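Local coordinates for protein serine--tRNA ligase, cytoplasmic (PDB 3QO8) that attaches serine to tRNA(Ser) in two steps, activating it with ATP to seryl-adenylate and then transferring it to the acceptor end of the tRNA, at residues A[418-423]-A[442-447]; A[154-159]-A[446-451]; A[162-167]-A[288-293]. All blocks are in the same frame, centred on the assembly; numbering follows the deposited sequence.

Interaction 1. Residues A[418-423]-A[442-447]; sequences NYQKED and IPYIKE. With SSA (5'-O-(N-(L-seryl)-sulfamoyl)adenosine), chain D.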
loop_
_atom_site.group_PDB
_atom_site.type_symbol
_atom_site.label_atom_id
_atom_site.label_comp_id
_atom_site.label_asym_id
_atom_site.label_seq_id
_atom_site.Cartn_x
_atom_site.Cartn_y
_atom_site.Cartn_z
ATOM N N ASN A 418 -21.907 17.749 2.492
ATOM C CA ASN A 418 -23.152 17.742 3.268
ATOM C C ASN A 418 -23.054 18.284 4.703
ATOM O O ASN A 418 -24.069 18.506 5.353
ATOM C CB ASN A 418 -23.768 16.338 3.276
ATOM C CG ASN A 418 -24.479 16.013 1.971
ATOM O OD1 ASN A 418 -25.491 16.633 1.647
ATOM N ND2 ASN A 418 -23.954 15.035 1.218
ATOM N N TYR A 419 -21.838 18.488 5.195
ATOM C CA TYR A 419 -21.654 18.920 6.579
ATOM C C TYR A 419 -20.997 20.286 6.649
ATOM O O TYR A 419 -20.669 20.763 7.727
ATOM C CB TYR A 419 -20.874 17.879 7.403
ATOM C CG TYR A 419 -21.756 16.775 7.949
ATOM C CD1 TYR A 419 -22.152 15.711 7.144
ATOM C CD2 TYR A 419 -22.199 16.801 9.266
ATOM C CE1 TYR A 419 -22.973 14.696 7.637
ATOM C CE2 TYR A 419 -23.025 15.788 9.773
ATOM C CZ TYR A 419 -23.407 14.741 8.945
ATOM O OH TYR A 419 -24.222 13.732 9.428
ATOM N N GLN A 420 -20.831 20.919 5.493
ATOM C CA GLN A 420 -20.244 22.245 5.438
ATOM C C GLN A 420 -21.233 23.277 5.955
ATOM O O GLN A 420 -22.446 23.089 5.885
ATOM C CB GLN A 420 -19.830 22.611 4.001
ATOM C CG GLN A 420 -20.988 22.933 3.058
ATOM C CD GLN A 420 -20.509 23.229 1.642
ATOM O OE1 GLN A 420 -19.921 24.280 1.386
ATOM N NE2 GLN A 420 -20.733 22.291 0.725
ATOM N N LYS A 421 -20.702 24.361 6.495
ATOM C CA LYS A 421 -21.503 25.548 6.752
ATOM C C LYS A 421 -20.571 26.742 6.573
ATOM O O LYS A 421 -19.439 26.573 6.123
ATOM C CB LYS A 421 -22.156 25.490 8.135
ATOM C CG LYS A 421 -21.187 25.552 9.281
ATOM C CD LYS A 421 -21.803 24.955 10.535
ATOM C CE LYS A 421 -23.125 25.592 10.878
ATOM N NZ LYS A 421 -23.747 24.908 12.047
ATOM N N GLU A 422 -21.025 27.944 6.903
ATOM C CA GLU A 422 -20.300 29.144 6.486
ATOM C C GLU A 422 -18.859 29.206 6.998
ATOM O O GLU A 422 -17.949 29.578 6.260
ATOM C CB GLU A 422 -21.061 30.412 6.897
ATOM C CG GLU A 422 -20.346 31.706 6.510
ATOM C CD GLU A 422 -21.103 32.952 6.946
ATOM O OE1 GLU A 422 -22.166 33.247 6.351
ATOM O OE2 GLU A 422 -20.637 33.633 7.887
ATOM N N ASP A 423 -18.668 28.833 8.261
ATOM C CA ASP A 423 -17.396 28.999 8.959
ATOM C C ASP A 423 -16.612 27.692 9.155
ATOM O O ASP A 423 -15.546 27.683 9.775
ATOM C CB ASP A 423 -17.640 29.655 10.324
ATOM C CG ASP A 423 -18.758 28.972 11.119
ATOM O OD1 ASP A 423 -18.828 29.173 12.354
ATOM O OD2 ASP A 423 -19.567 28.233 10.516
ATOM N N ILE A 442 -15.302 21.710 13.197
ATOM C CA ILE A 442 -13.944 22.185 12.979
ATOM C C ILE A 442 -13.954 23.372 12.017
ATOM O O ILE A 442 -14.634 23.341 10.987
ATOM C CB ILE A 442 -13.006 21.058 12.494
ATOM C CG1 ILE A 442 -13.465 20.473 11.164
ATOM C CG2 ILE A 442 -12.910 19.947 13.562
ATOM C CD1 ILE A 442 -12.488 19.404 10.590
ATOM N N PRO A 443 -13.220 24.439 12.368
ATOM C CA PRO A 443 -13.285 25.689 11.605
ATOM C C PRO A 443 -12.473 25.664 10.321
ATOM O O PRO A 443 -11.470 24.961 10.236
ATOM C CB PRO A 443 -12.687 26.715 12.574
ATOM C CG PRO A 443 -11.737 25.913 13.408
ATOM C CD PRO A 443 -12.408 24.578 13.590
ATOM N N TYR A 444 -12.923 26.431 9.329
ATOM C CA TYR A 444 -12.111 26.698 8.155
ATOM C C TYR A 444 -10.873 27.432 8.631
ATOM O O TYR A 444 -10.952 28.290 9.509
ATOM C CB TYR A 444 -12.876 27.558 7.154
ATOM C CG TYR A 444 -13.966 26.811 6.409
ATOM C CD1 TYR A 444 -13.825 25.459 6.106
ATOM C CD2 TYR A 444 -15.136 27.452 6.028
ATOM C CE1 TYR A 444 -14.817 24.778 5.429
ATOM C CE2 TYR A 444 -16.138 26.775 5.352
ATOM C CZ TYR A 444 -15.965 25.437 5.054
ATOM O OH TYR A 444 -16.952 24.759 4.384
ATOM N N ILE A 445 -9.734 27.088 8.051
ATOM C CA ILE A 445 -8.447 27.602 8.497
ATOM C C ILE A 445 -7.838 28.472 7.410
ATOM O O ILE A 445 -7.053 29.372 7.692
ATOM C CB ILE A 445 -7.463 26.434 8.788
ATOM C CG1 ILE A 445 -7.869 25.684 10.051
ATOM C CG2 ILE A 445 -6.042 26.938 8.920
ATOM C CD1 ILE A 445 -6.922 24.567 10.403
ATOM N N LYS A 446 -8.198 28.183 6.167
ATOM C CA LYS A 446 -7.624 28.863 5.011
ATOM C C LYS A 446 -8.752 29.393 4.141
ATOM O O LYS A 446 -9.861 28.871 4.188
ATOM C CB LYS A 446 -6.776 27.883 4.189
ATOM C CG LYS A 446 -5.727 27.131 5.012
ATOM C CD LYS A 446 -4.704 26.399 4.147
ATOM C CE LYS A 446 -5.344 25.255 3.380
ATOM N NZ LYS A 446 -4.352 24.340 2.740
ATOM N N GLU A 447 -8.468 30.426 3.353
ATOM C CA GLU A 447 -9.422 30.921 2.365
ATOM C C GLU A 447 -9.085 30.309 1.015
ATOM O O GLU A 447 -7.937 29.948 0.773
ATOM C CB GLU A 447 -9.335 32.448 2.256
ATOM C CG GLU A 447 -9.618 33.200 3.545
ATOM C CD GLU A 447 -11.048 33.707 3.629
ATOM O OE1 GLU A 447 -11.807 33.541 2.646
ATOM O OE2 GLU A 447 -11.412 34.276 4.682
HETATM N N10 SSA D . -33.109 10.438 13.717
HETATM C CA SSA D . -32.110 11.302 14.316
HETATM C CB SSA D . -31.125 10.444 15.104
HETATM O OG SSA D . -30.080 11.260 15.645
HETATM C C9 SSA D . -31.389 12.065 13.238
HETATM O O9 SSA D . -30.537 12.890 13.524
HETATM N N8 SSA D . -31.726 11.781 11.980
HETATM S S1 SSA D . -30.910 12.395 10.741
HETATM O O1S SSA D . -31.281 11.689 9.546
HETATM O O2S SSA D . -31.210 13.796 10.607
HETATM O "O5'" SSA D . -29.403 12.234 11.008
HETATM C "C5'" SSA D . -28.722 11.008 10.748
HETATM C "C4'" SSA D . -27.392 11.039 11.494
HETATM O "O4'" SSA D . -26.467 11.926 10.859
HETATM C "C3'" SSA D . -27.559 11.554 12.913
HETATM O "O3'" SSA D . -27.656 10.471 13.843
HETATM C "C2'" SSA D . -26.312 12.366 13.181
HETATM O "O2'" SSA D . -25.332 11.556 13.826
HETATM C "C1'" SSA D . -25.795 12.757 11.810
HETATM N N9 SSA D . -26.133 14.185 11.609
HETATM C C8 SSA D . -27.118 14.688 10.845
HETATM N N7 SSA D . -27.095 16.039 10.950
HETATM C C5 SSA D . -26.090 16.373 11.790
HETATM C C6 SSA D . -25.593 17.579 12.268
HETATM N N6 SSA D . -26.141 18.764 11.893
HETATM N N1 SSA D . -24.546 17.557 13.125
HETATM C C2 SSA D . -23.985 16.401 13.507
HETATM N N3 SSA D . -24.444 15.226 13.059
HETATM C C4 SSA D . -25.495 15.193 12.205
HETATM O O HOH W 1 -19.185 26.126 3.006
HETATM O O HOH W 2 -13.629 29.830 10.455
#
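Tyr444 lays its ring against the backbone of 421-423, and its side chain carries most of this contact. Tyr444 CB starts 3.7 Å from Asp423 O. Chi1 (-74°) sets CG anti to the carbonyl carbon, beside the backbone N; the ring lies along the backbone of 421-423. CD2 meets Asp423 C and Glu422 O, the latter at the ring edge and near its plane. One atom farther, Tyr444 CE2 comes 3.4 Å from Lys421 O, which approaches obliquely. The tip, Tyr444 OH, reaches 3.6 Å from Gln420 CB and gives its proton to a water, lying in the ring plane, 3.0 Å from the phenol oxygen. That water in turn donates to Gln420 OE1 (2.6 Å) and, at longer range, to Lys421 O, so the hydroxyl is tied to the other segment through solvent. The Gln420 amide is fixed further by Leu152 N at OE1 and by Glu417 O, which accepts from NE2.

At the root of the same residue, Tyr444 N donates to Asp423 O over 2.9 Å, and the N-H points almost straight at the oxygen (172°). A second water donates to this oxygen and to Tyr444 O, while Pro443 CA adds a CH···O contact to it. Val157 and Arg160 of helix 154-160 touch the Tyr444 side chain. Tyr419 turns to the bound seryl-sulfamoyl-adenosine of chain D, its OH 2.9 Å from N9, and hydrogen-bonds to Leu330 O.

The contact joins the ends of the two outer strands of a small antiparallel sheet, the weakly bonded 420-421 and 441-443, with 424-426 between them; the Tyr444 N to Asp423 O bond lies just past the pairing of 424-426 with 441-443.

Interaction 2. Residues A[154-159]-A[446-451]; sequences HHEVLL and KELPKN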
loop_
_atom_site.group_PDB
_atom_site.type_symbol
_atom_site.label_atom_id
_atom_site.label_comp_id
_atom_site.label_asym_id
_atom_site.label_seq_id
_atom_site.Cartn_x
_atom_site.Cartn_y
_atom_site.Cartn_z
ATOM N N HIS A 154 -16.410 19.346 -2.490
ATOM C CA HIS A 154 -15.666 18.601 -1.487
ATOM C C HIS A 154 -14.204 19.014 -1.454
ATOM O O HIS A 154 -13.622 19.129 -0.381
ATOM C CB HIS A 154 -15.787 17.095 -1.716
ATOM C CG HIS A 154 -15.499 16.671 -3.123
ATOM N ND1 HIS A 154 -14.226 16.389 -3.571
ATOM C CD2 HIS A 154 -16.322 16.465 -4.176
ATOM C CE1 HIS A 154 -14.274 16.026 -4.840
ATOM N NE2 HIS A 154 -15.536 16.066 -5.234
ATOM N N HIS A 155 -13.595 19.255 -2.611
ATOM C CA HIS A 155 -12.164 19.570 -2.574
ATOM C C HIS A 155 -11.884 20.968 -2.009
ATOM O O HIS A 155 -10.861 21.192 -1.360
ATOM C CB HIS A 155 -11.475 19.344 -3.922
ATOM C CG HIS A 155 -11.918 20.275 -5.003
ATOM N ND1 HIS A 155 -11.285 21.475 -5.255
ATOM C CD2 HIS A 155 -12.910 20.173 -5.918
ATOM C CE1 HIS A 155 -11.880 22.077 -6.269
ATOM N NE2 HIS A 155 -12.868 21.308 -6.692
ATOM N N GLU A 156 -12.814 21.892 -2.225
ATOM C CA GLU A 156 -12.712 23.235 -1.662
ATOM C C GLU A 156 -12.877 23.223 -0.145
ATOM O O GLU A 156 -12.122 23.870 0.579
ATOM C CB GLU A 156 -13.757 24.164 -2.312
ATOM C CG GLU A 156 -13.360 24.600 -3.726
ATOM C CD GLU A 156 -14.497 25.283 -4.497
ATOM O OE1 GLU A 156 -15.668 24.915 -4.294
ATOM O OE2 GLU A 156 -14.215 26.182 -5.319
ATOM N N VAL A 157 -13.879 22.498 0.334
ATOM C CA VAL A 157 -14.031 22.319 1.772
ATOM C C VAL A 157 -12.745 21.751 2.373
ATOM O O VAL A 157 -12.205 22.297 3.329
ATOM C CB VAL A 157 -15.200 21.387 2.093
ATOM C CG1 VAL A 157 -15.282 21.119 3.608
ATOM C CG2 VAL A 157 -16.520 21.997 1.564
ATOM N N LEU A 158 -12.245 20.661 1.801
ATOM C CA LEU A 158 -11.073 20.002 2.371
ATOM C C LEU A 158 -9.873 20.935 2.364
ATOM O O LEU A 158 -9.088 20.934 3.296
ATOM C CB LEU A 158 -10.748 18.708 1.625
ATOM C CG LEU A 158 -9.776 17.724 2.288
ATOM C CD1 LEU A 158 -10.165 17.408 3.748
ATOM C CD2 LEU A 158 -9.721 16.451 1.454
ATOM N N LEU A 159 -9.736 21.743 1.319
ATOM C CA LEU A 159 -8.657 22.721 1.289
ATOM C C LEU A 159 -8.835 23.786 2.381
ATOM O O LEU A 159 -7.891 24.136 3.075
ATOM C CB LEU A 159 -8.576 23.390 -0.088
ATOM C CG LEU A 159 -7.271 24.122 -0.377
ATOM C CD1 LEU A 159 -6.130 23.121 -0.391
ATOM C CD2 LEU A 159 -7.351 24.861 -1.699
ATOM N N LYS A 446 -8.198 28.183 6.167
ATOM C CA LYS A 446 -7.624 28.863 5.011
ATOM C C LYS A 446 -8.752 29.393 4.141
ATOM O O LYS A 446 -9.861 28.871 4.188
ATOM C CB LYS A 446 -6.776 27.883 4.189
ATOM C CG LYS A 446 -5.727 27.131 5.012
ATOM C CD LYS A 446 -4.704 26.399 4.147
ATOM C CE LYS A 446 -5.344 25.255 3.380
ATOM N NZ LYS A 446 -4.352 24.340 2.740
ATOM N N GLU A 447 -8.468 30.426 3.353
ATOM C CA GLU A 447 -9.422 30.921 2.365
ATOM C C GLU A 447 -9.085 30.309 1.015
ATOM O O GLU A 447 -7.937 29.948 0.773
ATOM C CB GLU A 447 -9.335 32.448 2.256
ATOM C CG GLU A 447 -9.618 33.200 3.545
ATOM C CD GLU A 447 -11.048 33.707 3.629
ATOM O OE1 GLU A 447 -11.807 33.541 2.646
ATOM O OE2 GLU A 447 -11.412 34.276 4.682
ATOM N N LEU A 448 -10.070 30.192 0.129
ATOM C CA LEU A 448 -9.777 29.772 -1.236
ATOM C C LEU A 448 -9.216 30.970 -1.992
ATOM O O LEU A 448 -9.643 32.103 -1.764
ATOM C CB LEU A 448 -11.028 29.261 -1.951
ATOM C CG LEU A 448 -11.740 28.016 -1.427
ATOM C CD1 LEU A 448 -12.938 27.713 -2.303
ATOM C CD2 LEU A 448 -10.788 26.840 -1.386
ATOM N N PRO A 449 -8.257 30.731 -2.895
ATOM C CA PRO A 449 -7.714 31.843 -3.679
ATOM C C PRO A 449 -8.807 32.577 -4.460
ATOM O O PRO A 449 -8.779 33.804 -4.535
ATOM C CB PRO A 449 -6.729 31.157 -4.636
ATOM C CG PRO A 449 -7.128 29.718 -4.647
ATOM C CD PRO A 449 -7.665 29.439 -3.275
ATOM N N LYS A 450 -9.773 31.838 -5.000
ATOM C CA LYS A 450 -10.781 32.428 -5.877
ATOM C C LYS A 450 -11.885 33.214 -5.155
ATOM O O LYS A 450 -12.194 34.341 -5.542
ATOM C CB LYS A 450 -11.398 31.360 -6.790
ATOM C CG LYS A 450 -12.478 30.512 -6.141
ATOM C CD LYS A 450 -13.496 30.052 -7.175
ATOM C CE LYS A 450 -14.697 29.386 -6.523
ATOM N NZ LYS A 450 -15.727 29.025 -7.538
ATOM N N ASN A 451 -12.466 32.617 -4.116
ATOM C CA ASN A 451 -13.623 33.181 -3.405
ATOM C C ASN A 451 -14.448 34.195 -4.212
ATOM O O ASN A 451 -15.574 34.541 -3.844
ATOM C CB ASN A 451 -13.209 33.771 -2.050
ATOM C CG ASN A 451 -12.316 34.992 -2.186
ATOM O OD1 ASN A 451 -12.394 35.734 -3.168
ATOM N ND2 ASN A 451 -11.461 35.208 -1.192
HETATM O O HOH W 3 -15.558 26.118 -7.704
#
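Leu448 pushes its two methyls against helix 154-160: the irregular C-terminal tail of the chain packs here on a helix that itself rests on helix 408-419 of the class II catalytic core. Leu448 CD1 meets the stem of Glu156, 3.4 Å from CG and 3.6 Å from CB, the two side chains crossing at about a right angle. Leu448 CD2 lies between Glu156 O (3.8 Å) and Leu159 CD2 (4.0 Å), one turn on. Glu156 and Leu159 stand three residues apart, so they present neighbouring side chains on one flank of the helix, and Leu448 bridges them. Leu159 CG lies anti to its backbone N (chi1 -163°), beside the carbonyl carbon, and from there the CD2 branch meets Leu448.

The next shell fixes the polar ends. Glu156 OE1 accepts from Ser153 N, just before the segment, which holds the carboxylate at the start of its own helix. Lys446 NZ makes a salt bridge with Asp162, beyond the helix, and Lys446 O accepts from Arg160 NE; backbone hydrogen bonding between Lys446 and Arg160 also ties the tail to the helix end. Leu152 also packs on Leu448, which is buried although the contact lies at the surface.

On the inner side Val157 and Leu158 both touch Leu416 of helix 408-419, and thus the tail is joined to the catalytic core through helix 154-160. At the outer end the ordering fades: Lys450 is poorly ordered, and its ion pair with Glu156 is long. A water spans the gap, donating to Glu156 OE2 at 2.7 Å and accepting from Lys450 NZ at 2.9 Å.

Interaction 3. Residues A[162-167]-A[288-293]; sequences DGYDPE and DAWGIF. With SSA (5'-O-(N-(L-seryl)-sulfamoyl)adenosine), chain B.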
loop_
_atom_site.group_PDB
_atom_site.type_symbol
_atom_site.label_atom_id
_atom_site.label_comp_id
_atom_site.label_asym_id
_atom_site.label_seq_id
_atom_site.Cartn_x
_atom_site.Cartn_y
_atom_site.Cartn_z
ATOM N N ASP A 162 -7.672 22.801 5.620
ATOM C CA ASP A 162 -6.281 22.362 5.627
ATOM C C ASP A 162 -6.233 20.857 5.931
ATOM O O ASP A 162 -5.459 20.413 6.775
ATOM C CB ASP A 162 -5.473 23.132 6.673
ATOM C CG ASP A 162 -3.972 22.942 6.513
ATOM O OD1 ASP A 162 -3.513 22.678 5.374
ATOM O OD2 ASP A 162 -3.253 23.064 7.533
ATOM N N GLY A 163 -7.069 20.084 5.245
ATOM C CA GLY A 163 -7.191 18.663 5.530
ATOM C C GLY A 163 -6.529 17.754 4.512
ATOM O O GLY A 163 -6.564 16.531 4.635
ATOM N N TYR A 164 -5.960 18.338 3.465
ATOM C CA TYR A 164 -5.180 17.542 2.521
ATOM C C TYR A 164 -4.278 18.450 1.725
ATOM O O TYR A 164 -4.414 19.671 1.795
ATOM C CB TYR A 164 -6.069 16.667 1.619
ATOM C CG TYR A 164 -6.539 17.273 0.311
ATOM C CD1 TYR A 164 -6.432 16.552 -0.871
ATOM C CD2 TYR A 164 -7.128 18.540 0.256
ATOM C CE1 TYR A 164 -6.870 17.069 -2.083
ATOM C CE2 TYR A 164 -7.579 19.071 -0.966
ATOM C CZ TYR A 164 -7.439 18.325 -2.130
ATOM O OH TYR A 164 -7.864 18.814 -3.355
ATOM N N ASP A 165 -3.339 17.850 1.000
ATOM C CA ASP A 165 -2.376 18.606 0.226
ATOM C C ASP A 165 -2.212 17.992 -1.159
ATOM O O ASP A 165 -1.394 17.087 -1.357
ATOM C CB ASP A 165 -1.024 18.618 0.941
ATOM C CG ASP A 165 -0.149 19.771 0.501
ATOM O OD1 ASP A 165 -0.164 20.114 -0.711
ATOM O OD2 ASP A 165 0.542 20.340 1.372
ATOM N N PRO A 166 -2.998 18.470 -2.127
ATOM C CA PRO A 166 -2.867 17.935 -3.484
ATOM C C PRO A 166 -1.636 18.480 -4.201
ATOM O O PRO A 166 -1.102 17.820 -5.090
ATOM C CB PRO A 166 -4.141 18.431 -4.187
ATOM C CG PRO A 166 -4.492 19.710 -3.451
ATOM C CD PRO A 166 -4.107 19.437 -2.001
ATOM N N GLU A 167 -1.193 19.676 -3.838
ATOM C CA GLU A 167 -0.068 20.262 -4.559
ATOM C C GLU A 167 1.229 19.491 -4.283
ATOM O O GLU A 167 1.949 19.114 -5.205
ATOM C CB GLU A 167 0.087 21.753 -4.235
ATOM C CG GLU A 167 1.319 22.381 -4.871
ATOM C CD GLU A 167 1.236 23.903 -4.976
ATOM O OE1 GLU A 167 0.108 24.453 -4.961
ATOM O OE2 GLU A 167 2.309 24.543 -5.078
ATOM N N ASP A 288 -12.960 14.034 -12.711
ATOM C CA ASP A 288 -12.829 14.163 -11.264
ATOM C C ASP A 288 -11.383 14.521 -10.920
ATOM O O ASP A 288 -10.728 13.842 -10.124
ATOM C CB ASP A 288 -13.259 12.867 -10.570
ATOM C CG ASP A 288 -14.609 12.354 -11.068
ATOM O OD1 ASP A 288 -15.564 13.162 -11.166
ATOM O OD2 ASP A 288 -14.708 11.141 -11.371
ATOM N N ALA A 289 -10.908 15.606 -11.527
ATOM C CA ALA A 289 -9.493 15.982 -11.509
ATOM C C ALA A 289 -8.951 16.364 -10.133
ATOM O O ALA A 289 -7.839 15.979 -9.764
ATOM C CB ALA A 289 -9.239 17.112 -12.507
ATOM N N TRP A 290 -9.729 17.131 -9.381
ATOM C CA TRP A 290 -9.252 17.636 -8.102
ATOM C C TRP A 290 -10.042 17.031 -6.943
ATOM O O TRP A 290 -11.219 16.685 -7.083
ATOM C CB TRP A 290 -9.301 19.166 -8.079
ATOM C CG TRP A 290 -8.075 19.832 -7.478
ATOM C CD1 TRP A 290 -8.064 20.824 -6.537
ATOM C CD2 TRP A 290 -6.696 19.556 -7.781
ATOM N NE1 TRP A 290 -6.770 21.183 -6.238
ATOM C CE2 TRP A 290 -5.912 20.421 -6.987
ATOM C CE3 TRP A 290 -6.050 18.666 -8.646
ATOM C CZ2 TRP A 290 -4.516 20.421 -7.034
ATOM C CZ3 TRP A 290 -4.660 18.666 -8.688
ATOM C CH2 TRP A 290 -3.911 19.539 -7.887
ATOM N N GLY A 291 -9.369 16.882 -5.809
ATOM C CA GLY A 291 -9.958 16.264 -4.636
ATOM C C GLY A 291 -9.555 14.812 -4.482
ATOM O O GLY A 291 -8.727 14.297 -5.249
ATOM N N ILE A 292 -10.146 14.138 -3.495
ATOM C CA ILE A 292 -9.812 12.740 -3.213
ATOM C C ILE A 292 -11.011 11.851 -3.544
ATOM O O ILE A 292 -11.217 10.797 -2.932
ATOM C CB ILE A 292 -9.391 12.536 -1.738
ATOM C CG1 ILE A 292 -10.462 13.083 -0.788
ATOM C CG2 ILE A 292 -8.055 13.215 -1.477
ATOM C CD1 ILE A 292 -10.168 12.805 0.678
ATOM N N PHE A 293 -11.803 12.294 -4.516
ATOM C CA PHE A 293 -12.987 11.560 -4.934
ATOM C C PHE A 293 -12.594 10.392 -5.808
ATOM O O PHE A 293 -13.110 9.293 -5.650
ATOM C CB PHE A 293 -13.966 12.477 -5.695
ATOM C CG PHE A 293 -15.197 11.757 -6.200
ATOM C CD1 PHE A 293 -16.353 11.710 -5.434
ATOM C CD2 PHE A 293 -15.184 11.109 -7.424
ATOM C CE1 PHE A 293 -17.484 11.044 -5.894
ATOM C CE2 PHE A 293 -16.305 10.437 -7.885
ATOM C CZ PHE A 293 -17.459 10.405 -7.113
HETATM N N10 SSA B . -15.177 -4.985 -4.107
HETATM C CA SSA B . -16.190 -4.164 -4.767
HETATM C CB SSA B . -17.180 -3.623 -3.735
HETATM O OG SSA B . -16.548 -2.633 -2.900
HETATM C C9 SSA B . -15.543 -3.026 -5.505
HETATM O O9 SSA B . -14.340 -2.809 -5.420
HETATM N N8 SSA B . -16.353 -2.274 -6.243
HETATM S S1 SSA B . -15.917 -0.857 -6.849
HETATM O O1S SSA B . -14.954 -0.967 -7.907
HETATM O O2S SSA B . -17.086 -0.192 -7.322
HETATM O "O5'" SSA B . -15.332 0.024 -5.727
HETATM C "C5'" SSA B . -16.042 0.234 -4.518
HETATM C "C4'" SSA B . -16.038 1.728 -4.182
HETATM O "O4'" SSA B . -14.719 2.266 -4.027
HETATM C "C3'" SSA B . -16.666 2.597 -5.249
HETATM O "O3'" SSA B . -18.097 2.519 -5.164
HETATM C "C2'" SSA B . -16.105 3.964 -4.875
HETATM O "O2'" SSA B . -16.834 4.518 -3.763
HETATM C "C1'" SSA B . -14.691 3.640 -4.392
HETATM N N9 SSA B . -13.717 3.840 -5.485
HETATM C C8 SSA B . -13.592 3.105 -6.602
HETATM N N7 SSA B . -12.595 3.624 -7.350
HETATM C C5 SSA B . -12.099 4.681 -6.681
HETATM C C6 SSA B . -11.079 5.576 -6.943
HETATM N N6 SSA B . -10.376 5.453 -8.089
HETATM N N1 SSA B . -10.809 6.555 -6.049
HETATM C C2 SSA B . -11.520 6.662 -4.919
HETATM N N3 SSA B . -12.506 5.801 -4.635
HETATM C C4 SSA B . -12.815 4.817 -5.509
#
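Tyr164 and Pro166, at the step from the weakly bonded strand 164-165 into helix 166-173, face the irregular loop 288-293, and the closest CA pair, Pro166 and Gly291, lies 7.4 Å apart. Gly291 has a positive phi (99°), and its bare CA passes 3.5 Å from Tyr164 OH. Tyr164 aims its ring at the loop: CD1 meets Ile292 CG2 at 3.8 Å, obliquely to the ring, while Tyr164 OH lies over one face of the Trp290 indole, 3.8 Å from Trp290 CD1. Pro166 CD covers one face of the Tyr164 ring, directly over its centre. From the same proline CB reaches Trp290 CZ2 at 3.5 Å, 3.4 Å above the indole plane and offset toward the rim, the two side chains crossing at about a right angle. His155 meets the Trp290 ring with the planes at about 80°.

Leu158 of helix 154-160 packs on both Tyr164 and Ile292, and Cys413 of helix 408-419 also touches Ile292. The loop, the motif 2 loop of class II synthetases between antiparallel strands 269-278 and 297-307, then runs into the active site: Phe293 O comes 3.2 Å from C2 of the bound seryl-sulfamoyl-adenosine of chain B and accepts from Arg410, whose charge also makes a cation-pi contact with the Phe293 ring.

Shape-fitted, mainly apolar packing thus holds the loop beside strand 164-165, with the poorly ordered Trp290 as its outer part.

How the interactions relate
Interactions 1 and 2 lie at the surface near the C-terminus and share Lys446 and Glu447, whereas interaction 3 is buried deeper and reaches the active-site analogue. Helix 154-160 is common to all three: it supplies one side of interaction 2 and borders the other two. Asp162, at the Schellman turn after that helix, receives the Lys446 ammonium across 3.2 Å between Asp162 OD1 and Lys446 NZ. The chemistry changes with place: interaction 1 combines a backbone hydrogen bond with bridging waters, interaction 2 a leucine patch with a weak, solvent-mediated charge pair, and interaction 3 proline and aromatic packing. Interactions 1 and 3 face separate copies of the same analogue.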